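Local coordinates for protein elastinolytic metalloprotease (Pseudoalteromonas sp. CF6-2, PDB 6IK4) that probably cleaves peptide bonds as a zinc-dependent endopeptidase of the M23 family, with elastin and bacterial peptidoglycan as likely substrates, at residues Asn45-Gln50 and Gly98-Ser103; Gly40-Asn45 and Ser115-His120; Ala1-Asn6 and Ala51-Val56. One frame throughout, in Å; residues are numbered along the deposited sequence.

Contact 1 (Asn45-Gln50 and Gly98-Ser103); sequences NTPWVQ and GRYANS
Trp48 and Arg99 face each other as an antiparallel non-hydrogen-bonded pair, their CA atoms 4.1 Å apart. The short strands 48-50 and 98-100 run at 113° to each other, so they meet in a steep crossing rather than a long ladder, and the Trp48 and Arg99 side chains diverge at the backbone. On one side of this pair Val49 N gives a straight bond to Gly98 O (2.8 Å, 167° at the hydrogen); on the other, Tyr100 N reaches Pro47 O weakly, at 3.4 Å. Just before strand 48-50, Thr46 OG1 donates to Tyr100 O at 2.8 Å, almost in line with the carbonyl. The same hydroxyl accepts from Arg99 NH2 at 3.0 Å, the bond tilted out of the guanidinium plane. Arg99 gets there by a bend at chi3 (57°), which turns NE back toward Thr46, where it also makes a weak bond to Thr46 O. Before the bend, Arg99 CG sits squarely over the Trp48 indole in a CH-pi contact, 3.5 Å from the centroid of the five-membered ring, while the six-membered ring lies against the Gly98 backbone. Pro47 CD rests on one face of the Tyr100 ring, 3.3 Å from Tyr100 CZ, and Val49 CG2 touches the ring edge; the phenol OH bonds to Asn37 N. Thr46 and Pro47, ahead of strand 48-50, thus extend the contact along Arg99 and Tyr100. Strand 96-100 is held between strand 48-50 and strand 73-81: Arg99, and Ala101 just after the strand, are bonded by backbone to Ser81 and His79, while Val49 packs on Tyr77 and Met80 and Tyr100 reaches Pro117 of the loop leading into strand 119-125.

Contact 2 (Gly40-Asn45 and Ser115-His120); sequences GGWGSN and SGPHVH. With ZN (zinc ion), chain B.
Gly41 O, which lies 3.5 Å from Pro117 CG, is gripped twice by Ser44: by the backbone N at 3.1 Å and by OG at 2.7 Å, the hydroxyl approaching in the carbonyl plane. The backbone bond closes a type II beta turn from Gly41 to Ser44, with Gly43 taking the positive phi of its third position. At the second position Trp42 has CG beside its own N and anti to the carbonyl carbon (chi1 -56°), and its indole lies against Gly116 and Pro117. One ring face takes both: Pro117 CD stands 3.8 Å from the centroid of the six-membered ring in a CH-pi contact, and Gly116 CA comes 3.5 Å from Trp42 CZ2. The covered residues lead straight into the His-x-His motif of M23 peptidases, His118-Val119-His120. His118, predicted to be a catalytic proton donor or acceptor, has its ring rotation fixed by ND1, which donates to Gly116 O at 2.8 Å in the ring plane. His120 ND1 binds zinc at 2.0 Å, together with His21 and Asp34, while its NE2 is bonded to Asn23 OD1 in the second shell.

Contact 3 (Ala1-Asn6 and Ala51-Val56); sequences ATFTMN and AAHGGV
Asn6 and Ala52 supply the direct hydrogen bond between Ala1-Asn6 and Ala51-Val56: Asn6 N donates to Ala52 O at 2.8 Å and 162°, on a lone pair in the carbonyl plane. The same oxygen receives a CA-H...O contact from Met5 CA at 3.5 Å. A water adds a second polar link, accepting from Asn6 ND2 at 3.0 Å and donating to Ala51 O at 2.8 Å. The aromatic contact is a T-shaped pair of Phe3 and His53, ring centroids 5.0 Å apart and planes at 71°. Phe3 presents its edge, and CE1 stands over the centre of the imidazole, 3.6 Å from His53 CD2. His53 CG lies between its backbone N and carbonyl carbon (chi1 58°), and the ring is held from turning by ND1, which donates to Gly54 O at 2.8 Å from above that carbonyl's plane; NE2 has a weak bond to Thr75 OG1. An alanine in place of His53 would probably leave the Phe3 edge without its aromatic face, and Gly54 O and Thr75 OG1 without their imidazole partner. Apolar packing is slighter: Met5 CB and Ala52 CB just meet, while both side chains lie on Phe121 of strand 119-125. Phe3 also stacks on Phe73. Between the two segments, the irregular N-terminal chain is fastened to the loop joining strands 48-50 and 55-61 by one straight backbone bond, a water and an imidazole bonded firmly through ND1 and only weakly through NE2, so that its face is held steady for the Phe3 edge.

How the contacts relate
Contacts 1 and 2 are neighbours, centres 8 Å apart, and share Asn45; contact 1 is nested along the chain inside the loop that contact 2 closes. They are tied by Asn102, whose ND2 is hydrogen-bonded to Ser44 O (3.0 Å) and backbone O to Gly43 N. Both border the active site: the Tyr100 side chain is about 5 Å from those of His118 and His79, both predicted catalytic, and about 11 Å from the zinc held in part by His120 of contact 2. Contact 3, centred 25 Å from contact 2 and away from these sites, joins contact 1 through Gln50-Ala51. All three reach one antiparallel sheet of this M23 peptidase portion of a longer protein.

Contact 1 (Asn45-Gln50 and Gly98-Ser103)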
ATOM      1  N   ASN A  45       0.192 -16.804  -8.478  1.00 17.10           N
ATOM      2  CA  ASN A  45      -1.059 -16.762  -7.725  1.00 21.15           C
ATOM      3  C   ASN A  45      -0.995 -15.587  -6.745  1.00 23.62           C
ATOM      4  O   ASN A  45      -0.711 -15.739  -5.553  1.00 20.99           O
ATOM      5  CB  ASN A  45      -1.274 -18.101  -7.029  1.00 24.95           C
ATOM      6  CG  ASN A  45      -2.478 -18.112  -6.124  1.00 36.44           C
ATOM      7  OD1 ASN A  45      -3.546 -17.601  -6.473  1.00 48.56           O
ATOM      8  ND2 ASN A  45      -2.317 -18.707  -4.943  1.00 33.94           N
ATOM      9  N   THR A  46      -1.260 -14.387  -7.267  1.00 18.95           N
ATOM     10  CA  THR A  46      -1.138 -13.176  -6.451  1.00 15.68           C
ATOM     11  C   THR A  46      -2.271 -13.079  -5.426  1.00 21.81           C
ATOM     12  O   THR A  46      -3.390 -13.534  -5.679  1.00 17.10           O
ATOM     13  CB  THR A  46      -1.128 -11.934  -7.336  1.00 15.55           C
ATOM     14  OG1 THR A  46      -2.244 -11.966  -8.237  1.00 17.96           O
ATOM     15  CG2 THR A  46       0.174 -11.844  -8.123  1.00 16.52           C
ATOM     16  N   PRO A  47      -2.006 -12.485  -4.259  1.00 17.46           N
ATOM     17  CA  PRO A  47      -2.984 -12.512  -3.166  1.00 14.72           C
ATOM     18  C   PRO A  47      -4.029 -11.413  -3.289  1.00 18.03           C
ATOM     19  O   PRO A  47      -3.905 -10.473  -4.075  1.00 15.78           O
ATOM     20  CB  PRO A  47      -2.118 -12.283  -1.923  1.00 18.40           C
ATOM     21  CG  PRO A  47      -1.027 -11.376  -2.439  1.00 16.88           C
ATOM     22  CD  PRO A  47      -0.714 -11.929  -3.816  1.00 12.91           C
ATOM     23  N   TRP A  48      -5.064 -11.543  -2.459  1.00 13.84           N
ATOM     24  CA  TRP A  48      -6.028 -10.474  -2.268  1.00 15.20           C
ATOM     25  C   TRP A  48      -5.472  -9.450  -1.286  1.00 14.13           C
ATOM     26  O   TRP A  48      -4.700  -9.786  -0.375  1.00 15.93           O
ATOM     27  CB  TRP A  48      -7.364 -11.032  -1.763  1.00 18.48           C
ATOM     28  CG  TRP A  48      -8.016 -11.945  -2.774  1.00 17.82           C
ATOM     29  CD1 TRP A  48      -7.737 -13.264  -2.980  1.00 25.03           C
ATOM     30  CD2 TRP A  48      -9.017 -11.590  -3.738  1.00 17.27           C
ATOM     31  NE1 TRP A  48      -8.507 -13.758  -4.011  1.00 28.30           N
ATOM     32  CE2 TRP A  48      -9.304 -12.751  -4.492  1.00 21.97           C
ATOM     33  CE3 TRP A  48      -9.698 -10.405  -4.038  1.00 15.81           C
ATOM     34  CZ2 TRP A  48     -10.250 -12.761  -5.523  1.00 24.17           C
ATOM     35  CZ3 TRP A  48     -10.637 -10.415  -5.074  1.00 14.77           C
ATOM     36  CH2 TRP A  48     -10.904 -11.588  -5.797  1.00 20.51           C
ATOM     37  N   VAL A  49      -5.867  -8.192  -1.489  1.00 13.23           N
ATOM     38  CA  VAL A  49      -5.395  -7.049  -0.705  1.00 12.49           C
ATOM     39  C   VAL A  49      -6.548  -6.580   0.173  1.00 14.30           C
ATOM     40  O   VAL A  49      -7.665  -6.386  -0.324  1.00 14.12           O
ATOM     41  CB  VAL A  49      -4.905  -5.913  -1.624  1.00 14.81           C
ATOM     42  CG1 VAL A  49      -4.385  -4.730  -0.811  1.00 13.87           C
ATOM     43  CG2 VAL A  49      -3.807  -6.408  -2.573  1.00 13.31           C
ATOM     44  N   GLN A  50      -6.287  -6.398   1.470  1.00 12.13           N
ATOM     45  CA  GLN A  50      -7.309  -5.977   2.424  1.00 12.33           C
ATOM     46  C   GLN A  50      -7.287  -4.461   2.603  1.00 14.84           C
ATOM     47  O   GLN A  50      -6.224  -3.837   2.583  1.00 13.01           O
ATOM     48  CB  GLN A  50      -7.095  -6.637   3.791  1.00 11.20           C
ATOM     49  CG  GLN A  50      -7.195  -8.161   3.768  1.00 14.23           C
ATOM     50  CD  GLN A  50      -6.771  -8.792   5.075  1.00 18.83           C
ATOM     51  OE1 GLN A  50      -6.708  -8.127   6.115  1.00 17.54           O
ATOM     52  NE2 GLN A  50      -6.475 -10.087   5.032  1.00 18.98           N
ATOM     53  N   GLY A  98      -9.725  -6.588  -3.787  1.00 14.87           N
ATOM     54  CA  GLY A  98      -9.281  -7.055  -5.082  1.00 11.64           C
ATOM     55  C   GLY A  98      -7.961  -7.773  -4.887  1.00 13.61           C
ATOM     56  O   GLY A  98      -7.481  -7.938  -3.766  1.00 16.85           O
ATOM     57  N   ARG A  99      -7.390  -8.219  -5.996  1.00 11.80           N
ATOM     58  CA  ARG A  99      -6.037  -8.772  -5.985  1.00 13.27           C
ATOM     59  C   ARG A  99      -5.078  -7.735  -6.547  1.00 13.07           C
ATOM     60  O   ARG A  99      -5.484  -6.847  -7.296  1.00 15.99           O
ATOM     61  CB  ARG A  99      -5.948 -10.059  -6.821  1.00 18.57           C
ATOM     62  CG  ARG A  99      -6.752 -11.219  -6.276  1.00 18.55           C
ATOM     63  CD  ARG A  99      -6.822 -12.390  -7.263  1.00 19.82           C
ATOM     64  NE  ARG A  99      -5.504 -12.887  -7.657  1.00 25.38           N
ATOM     65  CZ  ARG A  99      -5.305 -13.836  -8.577  1.00 39.72           C
ATOM     66  NH1 ARG A  99      -6.339 -14.400  -9.198  1.00 33.00           N
ATOM     67  NH2 ARG A  99      -4.072 -14.232  -8.872  1.00 37.19           N
ATOM     68  N   TYR A 100      -3.793  -7.835  -6.199  1.00 13.83           N
ATOM     69  CA  TYR A 100      -2.855  -7.098  -7.030  1.00 14.19           C
ATOM     70  C   TYR A 100      -2.574  -7.953  -8.251  1.00 16.47           C
ATOM     71  O   TYR A 100      -2.601  -9.184  -8.180  1.00 13.88           O
ATOM     72  CB  TYR A 100      -1.573  -6.654  -6.305  1.00 10.36           C
ATOM     73  CG  TYR A 100      -0.607  -7.647  -5.685  1.00 12.82           C
ATOM     74  CD1 TYR A 100       0.254  -8.420  -6.466  1.00 11.27           C
ATOM     75  CD2 TYR A 100      -0.466  -7.709  -4.301  1.00 13.73           C
ATOM     76  CE1 TYR A 100       1.173  -9.291  -5.874  1.00 10.03           C
ATOM     77  CE2 TYR A 100       0.448  -8.558  -3.707  1.00 11.79           C
ATOM     78  CZ  TYR A 100       1.266  -9.339  -4.494  1.00 10.60           C
ATOM     79  OH  TYR A 100       2.167 -10.184  -3.883  1.00 14.17           O
ATOM     80  N   ALA A 101      -2.405  -7.285  -9.387  1.00 15.30           N
ATOM     81  CA  ALA A 101      -2.499  -7.940 -10.682  1.00 18.04           C
ATOM     82  C   ALA A 101      -1.345  -8.908 -10.898  1.00 15.98           C
ATOM     83  O   ALA A 101      -0.192  -8.597 -10.600  1.00 17.37           O
ATOM     84  CB  ALA A 101      -2.507  -6.895 -11.792  1.00 13.55           C
ATOM     85  N   ASN A 102      -1.667 -10.088 -11.424  1.00 16.64           N
ATOM     86  CA  ASN A 102      -0.654 -11.053 -11.828  1.00 13.91           C
ATOM     87  C   ASN A 102      -0.344 -10.973 -13.321  1.00 20.97           C
ATOM     88  O   ASN A 102       0.412 -11.805 -13.834  1.00 22.44           O
ATOM     89  CB  ASN A 102      -1.085 -12.471 -11.427  1.00 15.84           C
ATOM     90  CG  ASN A 102      -2.052 -13.118 -12.428  1.00 20.52           C
ATOM     91  OD1 ASN A 102      -2.701 -12.443 -13.227  1.00 19.84           O
ATOM     92  ND2 ASN A 102      -2.146 -14.437 -12.371  1.00 24.76           N
ATOM     93  N   SER A 103      -0.891  -9.985 -14.027  1.00 19.90           N
ATOM     94  CA  SER A 103      -0.554  -9.775 -15.427  1.00 28.21           C
ATOM     95  C   SER A 103      -0.062  -8.348 -15.630  1.00 27.86           C
ATOM     96  O   SER A 103      -0.573  -7.402 -15.021  1.00 18.40           O
ATOM     97  CB  SER A 103      -1.744 -10.092 -16.349  1.00 27.63           C
ATOM     98  OG  SER A 103      -2.651  -9.016 -16.418  1.00 30.16           O
TER

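Contact 2 (Gly40-Asn45 and Ser115-His120)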
ATOM      1  N   GLY A  40       5.638 -14.731  -6.477  1.00 23.72           N
ATOM      2  CA  GLY A  40       6.367 -14.999  -7.700  1.00 27.87           C
ATOM      3  C   GLY A  40       6.192 -13.876  -8.706  1.00 26.71           C
ATOM      4  O   GLY A  40       5.808 -12.756  -8.356  1.00 26.66           O
ATOM      5  N   GLY A  41       6.479 -14.183  -9.971  1.00 23.00           N
ATOM      6  CA  GLY A  41       6.427 -13.208 -11.043  1.00 18.23           C
ATOM      7  C   GLY A  41       5.059 -13.141 -11.696  1.00 18.15           C
ATOM      8  O   GLY A  41       4.061 -13.635 -11.165  1.00 18.45           O
ATOM      9  N   TRP A  42       5.024 -12.536 -12.885  1.00 18.35           N
ATOM     10  CA  TRP A  42       3.779 -12.456 -13.644  1.00 17.05           C
ATOM     11  C   TRP A  42       3.224 -13.851 -13.921  1.00 25.59           C
ATOM     12  O   TRP A  42       3.970 -14.787 -14.226  1.00 24.88           O
ATOM     13  CB  TRP A  42       4.001 -11.703 -14.954  1.00 18.84           C
ATOM     14  CG  TRP A  42       4.568 -10.333 -14.756  1.00 20.30           C
ATOM     15  CD1 TRP A  42       5.799  -9.891 -15.146  1.00 23.35           C
ATOM     16  CD2 TRP A  42       3.935  -9.226 -14.094  1.00 20.54           C
ATOM     17  NE1 TRP A  42       5.967  -8.571 -14.781  1.00 23.12           N
ATOM     18  CE2 TRP A  42       4.840  -8.143 -14.129  1.00 21.96           C
ATOM     19  CE3 TRP A  42       2.688  -9.044 -13.482  1.00 21.42           C
ATOM     20  CZ2 TRP A  42       4.536  -6.891 -13.580  1.00 19.79           C
ATOM     21  CZ3 TRP A  42       2.390  -7.799 -12.929  1.00 17.95           C
ATOM     22  CH2 TRP A  42       3.311  -6.743 -12.978  1.00 18.47           C
ATOM     23  N   GLY A  43       1.903 -13.988 -13.801  1.00 17.84           N
ATOM     24  CA  GLY A  43       1.238 -15.267 -13.932  1.00 21.52           C
ATOM     25  C   GLY A  43       1.080 -16.043 -12.643  1.00 24.68           C
ATOM     26  O   GLY A  43       0.324 -17.026 -12.617  1.00 22.50           O
ATOM     27  N   SER A  44       1.749 -15.630 -11.569  1.00 17.24           N
ATOM     28  CA  SER A  44       1.703 -16.364 -10.316  1.00 20.51           C
ATOM     29  C   SER A  44       0.381 -16.107  -9.596  1.00 17.98           C
ATOM     30  O   SER A  44      -0.459 -15.312 -10.027  1.00 21.05           O
ATOM     31  CB  SER A  44       2.901 -15.996  -9.439  1.00 27.14           C
ATOM     32  OG  SER A  44       2.836 -14.644  -9.012  1.00 22.71           O
ATOM     33  N   ASN A  45       0.192 -16.804  -8.478  1.00 17.10           N
ATOM     34  CA  ASN A  45      -1.059 -16.762  -7.725  1.00 21.15           C
ATOM     35  C   ASN A  45      -0.995 -15.587  -6.745  1.00 23.62           C
ATOM     36  O   ASN A  45      -0.711 -15.739  -5.553  1.00 20.99           O
ATOM     37  CB  ASN A  45      -1.274 -18.101  -7.029  1.00 24.95           C
ATOM     38  CG  ASN A  45      -2.478 -18.112  -6.124  1.00 36.44           C
ATOM     39  OD1 ASN A  45      -3.546 -17.601  -6.473  1.00 48.56           O
ATOM     40  ND2 ASN A  45      -2.317 -18.707  -4.943  1.00 33.94           N
ATOM     41  N   SER A 115       8.320  -4.006 -12.090  1.00 16.16           N
ATOM     42  CA  SER A 115       9.230  -5.134 -12.242  1.00 16.30           C
ATOM     43  C   SER A 115       8.599  -6.475 -11.873  1.00 16.66           C
ATOM     44  O   SER A 115       9.234  -7.519 -12.073  1.00 16.11           O
ATOM     45  CB  SER A 115      10.484  -4.912 -11.383  1.00 15.45           C
ATOM     46  OG  SER A 115      11.155  -3.719 -11.759  1.00 19.36           O
ATOM     47  N   GLY A 116       7.379  -6.477 -11.344  1.00 14.64           N
ATOM     48  CA  GLY A 116       6.724  -7.699 -10.936  1.00 10.76           C
ATOM     49  C   GLY A 116       5.492  -7.392 -10.110  1.00 13.28           C
ATOM     50  O   GLY A 116       5.281  -6.258  -9.668  1.00 16.69           O
ATOM     51  N   PRO A 117       4.648  -8.398  -9.894  1.00 13.79           N
ATOM     52  CA  PRO A 117       3.384  -8.166  -9.169  1.00 13.65           C
ATOM     53  C   PRO A 117       3.610  -7.580  -7.778  1.00 12.83           C
ATOM     54  O   PRO A 117       4.469  -8.044  -7.014  1.00 11.01           O
ATOM     55  CB  PRO A 117       2.760  -9.564  -9.092  1.00 14.53           C
ATOM     56  CG  PRO A 117       3.371 -10.324 -10.240  1.00 18.29           C
ATOM     57  CD  PRO A 117       4.766  -9.775 -10.399  1.00 16.48           C
ATOM     58  N   HIS A 118       2.820  -6.553  -7.458  1.00 12.28           N
ATOM     59  CA  HIS A 118       2.795  -5.921  -6.146  1.00 10.96           C
ATOM     60  C   HIS A 118       1.631  -4.941  -6.145  1.00 11.74           C
ATOM     61  O   HIS A 118       1.083  -4.606  -7.197  1.00 10.95           O
ATOM     62  CB  HIS A 118       4.105  -5.194  -5.838  1.00 11.10           C
ATOM     63  CG  HIS A 118       4.337  -3.988  -6.699  1.00 13.49           C
ATOM     64  ND1 HIS A 118       4.846  -4.073  -7.978  1.00 14.09           N
ATOM     65  CD2 HIS A 118       4.140  -2.671  -6.460  1.00 15.24           C
ATOM     66  CE1 HIS A 118       4.952  -2.858  -8.489  1.00 13.56           C
ATOM     67  NE2 HIS A 118       4.528  -1.990  -7.589  1.00 14.19           N
ATOM     68  N   VAL A 119       1.265  -4.462  -4.962  1.00 10.05           N
ATOM     69  CA  VAL A 119       0.346  -3.325  -4.859  1.00 10.14           C
ATOM     70  C   VAL A 119       1.154  -2.084  -4.501  1.00 11.77           C
ATOM     71  O   VAL A 119       2.026  -2.127  -3.627  1.00 11.40           O
ATOM     72  CB  VAL A 119      -0.773  -3.584  -3.833  1.00 11.06           C
ATOM     73  CG1 VAL A 119      -0.206  -3.940  -2.457  1.00 11.50           C
ATOM     74  CG2 VAL A 119      -1.690  -2.350  -3.729  1.00  9.61           C
ATOM     75  N   HIS A 120       0.909  -0.998  -5.232  1.00  9.21           N
ATOM     76  CA  HIS A 120       1.456   0.318  -4.939  1.00 11.64           C
ATOM     77  C   HIS A 120       0.468   0.990  -3.997  1.00 11.28           C
ATOM     78  O   HIS A 120      -0.646   1.323  -4.403  1.00 11.70           O
ATOM     79  CB  HIS A 120       1.638   1.097  -6.247  1.00 11.10           C
ATOM     80  CG  HIS A 120       1.978   2.549  -6.081  1.00 11.29           C
ATOM     81  ND1 HIS A 120       3.265   2.995  -5.879  1.00 10.94           N
ATOM     82  CD2 HIS A 120       1.205   3.658  -6.161  1.00 12.94           C
ATOM     83  CE1 HIS A 120       3.268   4.316  -5.817  1.00 17.27           C
ATOM     84  NE2 HIS A 120       2.029   4.743  -5.984  1.00 12.28           N
TER
HETATM   85 ZN    ZN B 201       5.117   2.123  -5.869  1.00 14.95          ZN
HETATM   86  O   HOH W   1       6.261  -9.921  -7.323  1.00 28.31           O

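Contact 3 (Ala1-Asn6 and Ala51-Val56)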
ATOM      1  N   ALA A   1     -14.072   7.194  14.290  1.00 47.58           N
ATOM      2  CA  ALA A   1     -12.971   7.200  15.251  1.00 48.83           C
ATOM      3  C   ALA A   1     -11.728   7.860  14.658  1.00 41.36           C
ATOM      4  O   ALA A   1     -11.745   8.339  13.522  1.00 44.60           O
ATOM      5  CB  ALA A   1     -12.654   5.785  15.710  1.00 36.82           C
ATOM      6  N   THR A   2     -10.657   7.898  15.447  1.00 28.14           N
ATOM      7  CA  THR A   2      -9.395   8.439  14.973  1.00 27.32           C
ATOM      8  C   THR A   2      -8.852   7.557  13.858  1.00 26.35           C
ATOM      9  O   THR A   2      -8.916   6.327  13.932  1.00 25.92           O
ATOM     10  CB  THR A   2      -8.391   8.528  16.129  1.00 25.82           C
ATOM     11  OG1 THR A   2      -8.886   9.453  17.110  1.00 45.28           O
ATOM     12  CG2 THR A   2      -7.046   9.026  15.647  1.00 30.34           C
ATOM     13  N   PHE A   3      -8.345   8.190  12.808  1.00 15.50           N
ATOM     14  CA  PHE A   3      -7.773   7.441  11.696  1.00 14.19           C
ATOM     15  C   PHE A   3      -6.645   6.534  12.169  1.00 16.25           C
ATOM     16  O   PHE A   3      -5.681   6.992  12.787  1.00 14.45           O
ATOM     17  CB  PHE A   3      -7.247   8.407  10.645  1.00 12.44           C
ATOM     18  CG  PHE A   3      -6.672   7.724   9.443  1.00 12.37           C
ATOM     19  CD1 PHE A   3      -7.483   6.975   8.609  1.00 14.07           C
ATOM     20  CD2 PHE A   3      -5.329   7.848   9.140  1.00 18.34           C
ATOM     21  CE1 PHE A   3      -6.962   6.346   7.489  1.00 12.40           C
ATOM     22  CE2 PHE A   3      -4.799   7.219   8.018  1.00 18.52           C
ATOM     23  CZ  PHE A   3      -5.617   6.471   7.199  1.00 13.31           C
ATOM     24  N   THR A   4      -6.759   5.250  11.859  1.00 14.11           N
ATOM     25  CA  THR A   4      -5.739   4.256  12.153  1.00 14.02           C
ATOM     26  C   THR A   4      -5.670   3.314  10.963  1.00 17.71           C
ATOM     27  O   THR A   4      -6.711   2.933  10.428  1.00 19.02           O
ATOM     28  CB  THR A   4      -6.095   3.475  13.427  1.00 19.29           C
ATOM     29  OG1 THR A   4      -6.301   4.403  14.504  1.00 27.36           O
ATOM     30  CG2 THR A   4      -4.978   2.530  13.800  1.00 29.55           C
ATOM     31  N   MET A   5      -4.458   2.947  10.550  1.00 13.21           N
ATOM     32  CA  MET A   5      -4.236   2.062   9.412  1.00 13.87           C
ATOM     33  C   MET A   5      -3.671   0.735   9.886  1.00 13.92           C
ATOM     34  O   MET A   5      -2.861   0.701  10.813  1.00 11.94           O
ATOM     35  CB  MET A   5      -3.211   2.626   8.420  1.00 14.22           C
ATOM     36  CG  MET A   5      -3.421   4.002   7.910  1.00 22.48           C
ATOM     37  SD  MET A   5      -2.302   4.185   6.520  1.00 19.09           S
ATOM     38  CE  MET A   5      -0.782   4.731   7.282  1.00 18.07           C
ATOM     39  N   ASN A   6      -4.049  -0.345   9.203  1.00 10.65           N
ATOM     40  CA  ASN A   6      -3.409  -1.648   9.381  1.00 10.61           C
ATOM     41  C   ASN A   6      -2.714  -2.054   8.094  1.00 11.00           C
ATOM     42  O   ASN A   6      -3.123  -1.649   7.004  1.00 10.65           O
ATOM     43  CB  ASN A   6      -4.413  -2.741   9.753  1.00 11.67           C
ATOM     44  CG  ASN A   6      -5.303  -2.350  10.922  1.00 25.11           C
ATOM     45  OD1 ASN A   6      -4.820  -1.989  11.991  1.00 23.02           O
ATOM     46  ND2 ASN A   6      -6.616  -2.422  10.717  1.00 21.78           N
ATOM     47  N   ALA A  51      -8.470  -3.873   2.795  1.00 11.53           N
ATOM     48  CA  ALA A  51      -8.546  -2.456   3.139  1.00 13.74           C
ATOM     49  C   ALA A  51      -7.804  -2.188   4.447  1.00 11.45           C
ATOM     50  O   ALA A  51      -8.061  -2.846   5.466  1.00 13.94           O
ATOM     51  CB  ALA A  51     -10.009  -2.009   3.266  1.00  9.65           C
ATOM     52  N   ALA A  52      -6.886  -1.211   4.414  1.00 11.01           N
ATOM     53  CA  ALA A  52      -6.097  -0.835   5.586  1.00 11.11           C
ATOM     54  C   ALA A  52      -6.937  -0.171   6.673  1.00 12.72           C
ATOM     55  O   ALA A  52      -6.468  -0.059   7.813  1.00 11.65           O
ATOM     56  CB  ALA A  52      -4.964   0.118   5.176  1.00 12.13           C
ATOM     57  N   HIS A  53      -8.153   0.249   6.343  1.00 11.58           N
ATOM     58  CA  HIS A  53      -9.070   0.958   7.237  1.00 13.30           C
ATOM     59  C   HIS A  53     -10.421   1.022   6.529  1.00 14.93           C
ATOM     60  O   HIS A  53     -10.547   0.627   5.369  1.00  9.99           O
ATOM     61  CB  HIS A  53      -8.564   2.365   7.544  1.00  9.78           C
ATOM     62  CG  HIS A  53      -8.373   3.190   6.310  1.00 12.86           C
ATOM     63  ND1 HIS A  53      -9.407   3.864   5.691  1.00  9.61           N
ATOM     64  CD2 HIS A  53      -7.280   3.386   5.537  1.00 10.48           C
ATOM     65  CE1 HIS A  53      -8.951   4.463   4.604  1.00 12.34           C
ATOM     66  NE2 HIS A  53      -7.662   4.185   4.487  1.00 12.45           N
ATOM     67  N   GLY A  54     -11.433   1.550   7.234  1.00 11.80           N
ATOM     68  CA  GLY A  54     -12.752   1.697   6.644  1.00 14.86           C
ATOM     69  C   GLY A  54     -12.942   3.021   5.914  1.00 12.00           C
ATOM     70  O   GLY A  54     -12.167   3.966   6.079  1.00 12.95           O
ATOM     71  N   GLY A  55     -13.968   3.073   5.071  1.00 13.90           N
ATOM     72  CA  GLY A  55     -14.283   4.304   4.378  1.00 14.53           C
ATOM     73  C   GLY A  55     -15.079   4.064   3.106  1.00 13.68           C
ATOM     74  O   GLY A  55     -15.601   2.976   2.864  1.00 16.15           O
ATOM     75  N   VAL A  56     -15.157   5.129   2.302  1.00 13.72           N
ATOM     76  CA  VAL A  56     -15.932   5.159   1.063  1.00 11.68           C
ATOM     77  C   VAL A  56     -15.003   4.900  -0.114  1.00 16.02           C
ATOM     78  O   VAL A  56     -13.884   5.431  -0.165  1.00 14.27           O
ATOM     79  CB  VAL A  56     -16.657   6.511   0.902  1.00 12.15           C
ATOM     80  CG1 VAL A  56     -17.547   6.499  -0.335  1.00 20.53           C
ATOM     81  CG2 VAL A  56     -17.496   6.798   2.144  1.00 18.88           C
TER
HETATM   82  O   HOH W   2      -7.287  -3.632   8.032  1.00 16.96           O